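Local coordinates for protein F-112 (Sulfolobus virus-like particle ssv1, PDB 2VQC) that adopts a winged-helix fold, probably binds DNA and is essential for the function of a virus infecting hyperthermophilic archaea, at residues I19-K22 with I23-K26; S45-N48 with I49-A52. All coordinates share one frame; numbering follows the deposited sequence.

From the N terminus, contact 1 comes first, in helix 13-27, and contact 2 follows in helix 43-59. Each joins two adjoining four-residue segments of one helix, through residues three or four apart, so neither closes a long loop; the two lie in series, neither nested nor crossing. Between them run strand 29-30 and helix 32-39. Their centres are about 14 Å apart, on opposite sides of the chain's centre, yet they touch where Met-20 CG packs against Ile-49 CG2 at 4.2 Å. That pair ties the first helix to helix 43-59, which by its place in the winged-helix order is probably the recognition helix. Both helices also pack on strand 73-77 of the three-stranded antiparallel sheet.

Contact 1: I19-K22 with I23-K26; sequences IMYK and ILEK
Two bends in the selenomethionine Met-20, at chi2 (-52°) and chi3 (80°), fold its chain back so that CE meets the end of Ile-23, whose own chain is straight from CA to CD1 (chi2 -178°). The CB of Met-20 sets out away from residues 23-26, and the curl brings its methyl back, CE reaching CD1 of Ile-23 at 3.4 Å. This is closer than an ordinary methyl-methyl contact, consistent with tight packing between two side chains that lie next to each other and point the same way. The CG1 branch of Ile-23 runs back beside the preceding turn, CG1 lying 3.4 Å from Ile-19 O, and Ile-19 CG2 adds a looser touch on Ile-23 CD1 at 4.3 Å. On a neighbouring face Tyr-21 and Leu-24 meet marginally, CD1 to CD1 at 4.5 Å, the methyl approaching the ring obliquely. Backbone bonds hold the turn: the Leu-24 N to Met-20 O bond measures 2.8 Å, whereas Lys-26 N to Lys-22 O is weak at 3.3 Å. Lys-22 and Lys-26 extend from the exposed face with NZ atoms 6.7 Å apart, like charges that are near but not in contact. Such apolar and charged faces make helix 13-27 amphipathic. Met-20 fits against Ile-35 and Phe-39 of helix 32-39 and Leu-53 of helix 43-59, while Leu-24 reaches Leu-30 and Phe-75 of the sheet. Tyr-21 makes an edge-to-face contact with Trp-77 on strand 73-77, and its OH hydrogen-bonds Glu-63, between helix 43-59 and strand 64-68.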
ATOM      1  N   ILE A  19      -7.782  -3.321  -1.580  1.00 20.76           N
ATOM      2  CA  ILE A  19      -7.328  -4.564  -2.212  1.00 20.53           C
ATOM      3  C   ILE A  19      -5.882  -4.833  -1.796  1.00 20.25           C
ATOM      4  O   ILE A  19      -5.545  -5.947  -1.390  1.00 20.17           O
ATOM      5  CB  ILE A  19      -7.455  -4.522  -3.753  1.00 20.39           C
ATOM      6  CG1 ILE A  19      -8.925  -4.349  -4.159  1.00 20.19           C
ATOM      7  CG2 ILE A  19      -6.894  -5.798  -4.391  1.00 20.60           C
ATOM      8  CD1 ILE A  19      -9.133  -4.141  -5.640  1.00 20.24           C
HETATM    9  N   MSE A  20      -5.045  -3.803  -1.866  1.00 20.09           N
HETATM   10  CA  MSE A  20      -3.641  -3.942  -1.494  1.00 20.22           C
HETATM   11  C   MSE A  20      -3.472  -4.264  -0.009  1.00 20.12           C
HETATM   12  O   MSE A  20      -2.555  -4.986   0.358  1.00 20.07           O
HETATM   13  CB  MSE A  20      -2.854  -2.673  -1.828  1.00 20.30           C
HETATM   14  CG  MSE A  20      -2.775  -2.313  -3.310  1.00 21.10           C
HETATM   15 SE   MSE A  20      -2.171  -3.747  -4.519  1.00 21.23          SE
HETATM   16  CE  MSE A  20      -3.838  -4.651  -4.625  1.00 24.23           C
ATOM     17  N   TYR A  21      -4.354  -3.735   0.834  1.00 20.04           N
ATOM     18  CA  TYR A  21      -4.234  -3.923   2.279  1.00 19.96           C
ATOM     19  C   TYR A  21      -4.373  -5.395   2.669  1.00 19.99           C
ATOM     20  O   TYR A  21      -3.631  -5.887   3.526  1.00 20.04           O
ATOM     21  CB  TYR A  21      -5.269  -3.083   3.027  1.00 19.71           C
ATOM     22  CG  TYR A  21      -5.041  -3.028   4.522  1.00 19.63           C
ATOM     23  CD1 TYR A  21      -3.964  -2.318   5.049  1.00 19.54           C
ATOM     24  CD2 TYR A  21      -5.899  -3.673   5.408  1.00 19.17           C
ATOM     25  CE1 TYR A  21      -3.739  -2.252   6.408  1.00 19.08           C
ATOM     26  CE2 TYR A  21      -5.686  -3.611   6.780  1.00 19.31           C
ATOM     27  CZ  TYR A  21      -4.598  -2.894   7.272  1.00 19.26           C
ATOM     28  OH  TYR A  21      -4.359  -2.812   8.621  1.00 19.04           O
ATOM     29  N   LYS A  22      -5.308  -6.102   2.045  1.00 19.78           N
ATOM     30  CA  LYS A  22      -5.433  -7.529   2.315  1.00 20.14           C
ATOM     31  C   LYS A  22      -4.353  -8.366   1.623  1.00 19.89           C
ATOM     32  O   LYS A  22      -4.021  -9.451   2.094  1.00 19.96           O
ATOM     33  CB  LYS A  22      -6.845  -8.049   2.034  1.00 20.11           C
ATOM     34  CG  LYS A  22      -7.313  -7.996   0.626  1.00 20.64           C
ATOM     35  CD  LYS A  22      -8.734  -8.530   0.583  1.00 21.18           C
ATOM     36  CE  LYS A  22      -9.299  -8.450  -0.809  1.00 22.40           C
ATOM     37  NZ  LYS A  22     -10.687  -9.003  -0.900  1.00 22.20           N
ATOM     38  N   ILE A  23      -3.784  -7.852   0.535  1.00 19.92           N
ATOM     39  CA  ILE A  23      -2.587  -8.460  -0.052  1.00 20.04           C
ATOM     40  C   ILE A  23      -1.375  -8.289   0.887  1.00 20.17           C
ATOM     41  O   ILE A  23      -0.511  -9.169   0.963  1.00 20.15           O
ATOM     42  CB  ILE A  23      -2.307  -7.901  -1.471  1.00 19.92           C
ATOM     43  CG1 ILE A  23      -3.402  -8.391  -2.425  1.00 19.86           C
ATOM     44  CG2 ILE A  23      -0.918  -8.328  -1.972  1.00 20.01           C
ATOM     45  CD1 ILE A  23      -3.243  -7.957  -3.868  1.00 20.10           C
ATOM     46  N   LEU A  24      -1.336  -7.169   1.609  1.00 20.29           N
ATOM     47  CA  LEU A  24      -0.290  -6.899   2.602  1.00 20.38           C
ATOM     48  C   LEU A  24      -0.306  -7.938   3.730  1.00 20.50           C
ATOM     49  O   LEU A  24       0.744  -8.398   4.188  1.00 20.52           O
ATOM     50  CB  LEU A  24      -0.491  -5.504   3.214  1.00 20.43           C
ATOM     51  CG  LEU A  24       0.708  -4.693   3.735  1.00 20.24           C
ATOM     52  CD1 LEU A  24       0.244  -3.783   4.873  1.00 19.80           C
ATOM     53  CD2 LEU A  24       1.883  -5.529   4.182  1.00 19.67           C
ATOM     54  N   GLU A  25      -1.511  -8.276   4.183  1.00 20.67           N
ATOM     55  CA  GLU A  25      -1.718  -9.257   5.249  1.00 20.72           C
ATOM     56  C   GLU A  25      -1.221 -10.639   4.831  1.00 20.81           C
ATOM     57  O   GLU A  25      -0.649 -11.368   5.645  1.00 21.14           O
ATOM     58  CB  GLU A  25      -3.206  -9.310   5.615  1.00 20.66           C
ATOM     59  CG  GLU A  25      -3.576 -10.306   6.710  1.00 20.71           C
ATOM     60  CD  GLU A  25      -5.007 -10.130   7.201  1.00 20.91           C
ATOM     61  OE1 GLU A  25      -5.826  -9.536   6.464  1.00 20.89           O
ATOM     62  OE2 GLU A  25      -5.317 -10.588   8.327  1.00 21.72           O
ATOM     63  N   LYS A  26      -1.446 -10.992   3.566  1.00 20.80           N
ATOM     64  CA  LYS A  26      -0.982 -12.263   3.011  1.00 20.86           C
ATOM     65  C   LYS A  26       0.528 -12.257   2.801  1.00 20.62           C
ATOM     66  O   LYS A  26       1.222 -13.211   3.158  1.00 20.58           O
ATOM     67  CB  LYS A  26      -1.672 -12.548   1.672  1.00 20.96           C
ATOM     68  CG  LYS A  26      -3.175 -12.737   1.773  1.00 21.37           C
ATOM     69  CD  LYS A  26      -3.799 -12.983   0.407  1.00 21.25           C
ATOM     70  CE  LYS A  26      -5.307 -13.125   0.514  1.00 21.49           C
ATOM     71  NZ  LYS A  26      -5.892 -13.734  -0.706  1.00 21.94           N
TER

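Contact 2: S45-N48 with I49-A52; sequences SAYN and IQRA
Residues 45-48 bond to 49-52 in regular alpha-helical i to i+4 fashion, from Ile-49 N to Ser-45 O at 3.2 Å through Gln-50 N to Ala-46 O at 2.8 Å to Ala-52 N on Asn-48 O. Among the side chains, Asn-48 and Arg-51 form a polar pair. Arg-51 runs out extended through chi2, then a bend at chi3 (67°) turns it back along the helix, bringing NH2 to Asn-48 OD1 at 3.2 Å; with an N-H...O angle of 129° the bond is weak. The amide and guanidinium planes stand 77° apart, and Asn-48 CA lies over one face of the guanidinium, toward the rim of that group. One residue earlier, Gln-50 NE2 sits at the edge of the Tyr-47 ring, near its plane and 3.8 Å from both CD1 and CE1, with its amide almost perpendicular to the ring. Tyr-47 and Arg-51 are exposed, though Tyr-47 also touches Leu-32 of helix 32-39. Ala-46, Ile-49 and Ala-52 form an apolar inner face: Ala-46 packs on Leu-32 and Leu-36 of helix 32-39, Ile-49 on Met-16 and Ala-52 on Ala-17 of helix 13-27. Gln-50 reaches Thr-73 and Phe-75 of strand 73-77.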
ATOM      1  N   SER A  45      -0.468   6.787 -11.031  1.00 21.76           N
ATOM      2  CA  SER A  45      -1.663   6.098 -10.518  1.00 21.98           C
ATOM      3  C   SER A  45      -1.346   5.265  -9.282  1.00 21.96           C
ATOM      4  O   SER A  45      -2.108   5.257  -8.321  1.00 21.89           O
ATOM      5  CB  SER A  45      -2.271   5.182 -11.582  1.00 21.88           C
ATOM      6  OG  SER A  45      -2.753   5.927 -12.681  1.00 22.62           O
ATOM      7  N   ALA A  46      -0.226   4.554  -9.331  1.00 22.25           N
ATOM      8  CA  ALA A  46       0.217   3.723  -8.218  1.00 22.49           C
ATOM      9  C   ALA A  46       0.510   4.562  -6.973  1.00 22.72           C
ATOM     10  O   ALA A  46       0.227   4.121  -5.856  1.00 23.18           O
ATOM     11  CB  ALA A  46       1.445   2.925  -8.619  1.00 22.44           C
ATOM     12  N   TYR A  47       1.075   5.756  -7.164  1.00 22.81           N
ATOM     13  CA  TYR A  47       1.329   6.683  -6.049  1.00 22.87           C
ATOM     14  C   TYR A  47       0.038   7.167  -5.384  1.00 22.87           C
ATOM     15  O   TYR A  47       0.009   7.365  -4.171  1.00 22.79           O
ATOM     16  CB  TYR A  47       2.166   7.899  -6.492  1.00 22.99           C
ATOM     17  CG  TYR A  47       3.669   7.697  -6.396  1.00 23.15           C
ATOM     18  CD1 TYR A  47       4.284   7.439  -5.172  1.00 23.35           C
ATOM     19  CD2 TYR A  47       4.479   7.786  -7.529  1.00 23.43           C
ATOM     20  CE1 TYR A  47       5.663   7.258  -5.083  1.00 23.06           C
ATOM     21  CE2 TYR A  47       5.854   7.607  -7.450  1.00 22.88           C
ATOM     22  CZ  TYR A  47       6.441   7.342  -6.228  1.00 23.05           C
ATOM     23  OH  TYR A  47       7.810   7.167  -6.159  1.00 23.21           O
ATOM     24  N   ASN A  48      -1.019   7.366  -6.170  1.00 23.01           N
ATOM     25  CA  ASN A  48      -2.325   7.744  -5.610  1.00 23.02           C
ATOM     26  C   ASN A  48      -2.862   6.638  -4.713  1.00 22.89           C
ATOM     27  O   ASN A  48      -3.417   6.906  -3.650  1.00 22.73           O
ATOM     28  CB  ASN A  48      -3.349   8.050  -6.711  1.00 22.90           C
ATOM     29  CG  ASN A  48      -3.017   9.302  -7.498  1.00 23.36           C
ATOM     30  OD1 ASN A  48      -2.465  10.265  -6.966  1.00 23.24           O
ATOM     31  ND2 ASN A  48      -3.369   9.301  -8.781  1.00 24.16           N
ATOM     32  N   ILE A  49      -2.688   5.395  -5.153  1.00 23.10           N
ATOM     33  CA  ILE A  49      -3.120   4.230  -4.380  1.00 23.14           C
ATOM     34  C   ILE A  49      -2.263   4.087  -3.124  1.00 23.23           C
ATOM     35  O   ILE A  49      -2.790   3.850  -2.036  1.00 23.50           O
ATOM     36  CB  ILE A  49      -3.072   2.929  -5.223  1.00 23.09           C
ATOM     37  CG1 ILE A  49      -4.091   2.998  -6.367  1.00 23.15           C
ATOM     38  CG2 ILE A  49      -3.345   1.703  -4.347  1.00 23.15           C
ATOM     39  CD1 ILE A  49      -3.937   1.901  -7.421  1.00 22.92           C
ATOM     40  N   GLN A  50      -0.950   4.244  -3.277  1.00 23.40           N
ATOM     41  CA  GLN A  50      -0.033   4.197  -2.141  1.00 23.64           C
ATOM     42  C   GLN A  50      -0.398   5.228  -1.075  1.00 23.87           C
ATOM     43  O   GLN A  50      -0.319   4.951   0.121  1.00 24.01           O
ATOM     44  CB  GLN A  50       1.406   4.434  -2.598  1.00 23.55           C
ATOM     45  CG  GLN A  50       2.397   4.506  -1.455  1.00 23.72           C
ATOM     46  CD  GLN A  50       3.830   4.429  -1.915  1.00 24.11           C
ATOM     47  OE1 GLN A  50       4.323   3.355  -2.260  1.00 26.09           O
ATOM     48  NE2 GLN A  50       4.516   5.568  -1.915  1.00 23.92           N
ATOM     49  N   ARG A  51      -0.786   6.420  -1.511  1.00 23.97           N
ATOM     50  CA  ARG A  51      -1.215   7.460  -0.583  1.00 24.20           C
ATOM     51  C   ARG A  51      -2.467   7.036   0.200  1.00 24.09           C
ATOM     52  O   ARG A  51      -2.555   7.272   1.407  1.00 23.69           O
ATOM     53  CB  ARG A  51      -1.455   8.772  -1.328  1.00 24.18           C
ATOM     54  CG  ARG A  51      -1.639   9.950  -0.414  1.00 24.75           C
ATOM     55  CD  ARG A  51      -1.360  11.260  -1.124  1.00 25.14           C
ATOM     56  NE  ARG A  51      -2.336  11.562  -2.175  1.00 26.08           N
ATOM     57  CZ  ARG A  51      -2.073  11.664  -3.482  1.00 26.51           C
ATOM     58  NH1 ARG A  51      -0.844  11.482  -3.968  1.00 26.62           N
ATOM     59  NH2 ARG A  51      -3.061  11.960  -4.322  1.00 26.25           N
ATOM     60  N   ALA A  52      -3.419   6.398  -0.484  1.00 24.11           N
ATOM     61  CA  ALA A  52      -4.634   5.900   0.175  1.00 24.11           C
ATOM     62  C   ALA A  52      -4.331   4.690   1.072  1.00 24.14           C
ATOM     63  O   ALA A  52      -4.940   4.529   2.133  1.00 24.46           O
ATOM     64  CB  ALA A  52      -5.702   5.558  -0.855  1.00 23.95           C
TER